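Local coordinates for RagB/SusD domain protein (Flavobacterium johnsoniae, PDB 5J5U), which probably binds chitin or its oligosaccharides at the outer membrane, as a SusD-like protein of a chitin utilization locus, at residues G44-Y49 against I416-N421. Numbering follows the deposited sequence.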
# COMPACT_ATOMS: atom_id res chain seq x y z
N GLY A 44 4.53 10.26 -3.69
CA GLY A 44 5.29 11.03 -4.64
C GLY A 44 6.31 10.17 -5.41
O GLY A 44 6.52 10.38 -6.61
N PHE A 45 6.93 9.21 -4.72
CA PHE A 45 7.95 8.35 -5.32
C PHE A 45 7.34 7.57 -6.50
O PHE A 45 7.95 7.44 -7.56
CB PHE A 45 8.54 7.33 -4.32
CG PHE A 45 9.37 7.92 -3.22
CD1 PHE A 45 9.77 9.25 -3.23
CD2 PHE A 45 9.78 7.11 -2.16
CE1 PHE A 45 10.54 9.77 -2.21
CE2 PHE A 45 10.56 7.62 -1.12
CZ PHE A 45 10.94 8.95 -1.15
N VAL A 46 6.14 7.02 -6.30
CA VAL A 46 5.57 6.15 -7.32
C VAL A 46 4.60 6.95 -8.22
O VAL A 46 3.92 6.39 -9.07
CB VAL A 46 4.90 4.92 -6.64
CG1 VAL A 46 3.44 5.23 -6.21
CG2 VAL A 46 4.96 3.71 -7.54
N GLN A 47 4.60 8.28 -8.07
CA GLN A 47 3.89 9.19 -8.94
C GLN A 47 2.39 8.89 -9.01
O GLN A 47 1.76 8.95 -10.07
CB GLN A 47 4.53 9.18 -10.32
CG GLN A 47 6.01 9.52 -10.28
CD GLN A 47 6.66 9.73 -11.68
OE1 GLN A 47 6.18 9.21 -12.69
NE2 GLN A 47 7.76 10.48 -11.71
N HIS A 48 1.83 8.55 -7.85
CA HIS A 48 0.40 8.57 -7.67
C HIS A 48 -0.09 10.04 -7.67
O HIS A 48 -1.16 10.34 -8.22
CB HIS A 48 0.02 7.89 -6.36
CG HIS A 48 -0.18 6.41 -6.47
ND1 HIS A 48 -0.34 5.60 -5.37
CD2 HIS A 48 -0.22 5.60 -7.55
CE1 HIS A 48 -0.49 4.35 -5.77
NE2 HIS A 48 -0.41 4.32 -7.09
N TYR A 49 0.68 10.95 -7.06
CA TYR A 49 0.23 12.35 -6.92
C TYR A 49 1.26 13.41 -7.30
O TYR A 49 2.49 13.19 -7.19
CB TYR A 49 -0.19 12.63 -5.47
CG TYR A 49 -1.02 11.55 -4.81
CD1 TYR A 49 -2.38 11.44 -5.04
CD2 TYR A 49 -0.44 10.67 -3.91
CE1 TYR A 49 -3.14 10.49 -4.42
CE2 TYR A 49 -1.21 9.69 -3.26
CZ TYR A 49 -2.56 9.61 -3.53
OH TYR A 49 -3.33 8.64 -2.91
N ILE A 416 2.15 2.90 0.01
CA ILE A 416 3.25 2.10 0.52
C ILE A 416 3.38 0.80 -0.30
O ILE A 416 4.49 0.43 -0.70
CB ILE A 416 3.07 1.79 2.02
CG1 ILE A 416 3.24 3.06 2.85
CG2 ILE A 416 4.08 0.73 2.50
CD1 ILE A 416 3.01 2.83 4.34
N GLU A 417 2.25 0.14 -0.56
CA GLU A 417 2.24 -1.12 -1.33
C GLU A 417 2.62 -0.93 -2.79
O GLU A 417 3.35 -1.72 -3.35
CB GLU A 417 0.88 -1.80 -1.24
CG GLU A 417 0.54 -2.29 0.14
CD GLU A 417 1.71 -3.01 0.78
OE1 GLU A 417 2.23 -3.96 0.15
OE2 GLU A 417 2.12 -2.62 1.90
N ALA A 418 2.12 0.13 -3.40
CA ALA A 418 2.50 0.45 -4.76
C ALA A 418 3.99 0.74 -4.85
O ALA A 418 4.63 0.34 -5.81
CB ALA A 418 1.71 1.63 -5.25
N TYR A 419 4.53 1.48 -3.89
CA TYR A 419 5.96 1.81 -3.82
C TYR A 419 6.79 0.54 -3.72
O TYR A 419 7.80 0.40 -4.39
CB TYR A 419 6.25 2.74 -2.63
CG TYR A 419 7.73 3.05 -2.35
CD1 TYR A 419 8.60 3.47 -3.37
CD2 TYR A 419 8.23 2.98 -1.06
CE1 TYR A 419 9.94 3.77 -3.10
CE2 TYR A 419 9.56 3.29 -0.77
CZ TYR A 419 10.43 3.67 -1.78
OH TYR A 419 11.75 3.95 -1.45
N SER A 420 6.34 -0.41 -2.89
CA SER A 420 7.04 -1.69 -2.79
C SER A 420 6.96 -2.50 -4.11
O SER A 420 7.98 -3.03 -4.59
CB SER A 420 6.50 -2.52 -1.62
OG SER A 420 6.71 -1.83 -0.38
N ASN A 421 5.77 -2.58 -4.71
CA ASN A 421 5.60 -3.37 -5.92
C ASN A 421 6.37 -2.74 -7.09
O ASN A 421 6.89 -3.42 -7.95
CB ASN A 421 4.12 -3.54 -6.27
CG ASN A 421 3.85 -4.79 -7.13
OD1 ASN A 421 3.78 -5.91 -6.62
ND2 ASN A 421 3.72 -4.59 -8.44
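Phe45 and Tyr419 meet where a Schellman motif closes helix 31-45 against the flank of helix 415-425, within the helical core of this SusD-like fold. The Phe45 rim atom CD2 sits over one face of the Tyr419 ring, 3.5 Å from Tyr419 CE1; the rings meet obliquely, their planes at 59°. A chi1 of 174° sets Tyr419 CG anti to its backbone N, from where the ring runs toward Phe45, and the hydroxyl is hydrogen-bonded to Pro445 O. An alanine in place of Tyr419 would probably open a gap beneath Phe45 CD2 and leave Pro445 O without its hydroxyl partner. Val46, the closest backbone approach with its CA 5.6 Å from Tyr419 CA, spreads its two methyls: CG2 faces Ala418 O at 3.8 Å, while CG1 lies 4.1 Å from Ala418 CB. Gln47, at positive phi (57°), is the motif's C-prime residue, its N weakly bonded to Gly44 O at 3.2 Å. Beyond it, Val46 CG1 lies over the centre of the His48 imidazole. Hydrogen bonds of His48 NE2 with Trp408 O and of His48 ND1, probably as acceptor, with Ser415 OG fix the ring's rotation, setting His48 CE1 3.5 Å from Ala418 CB.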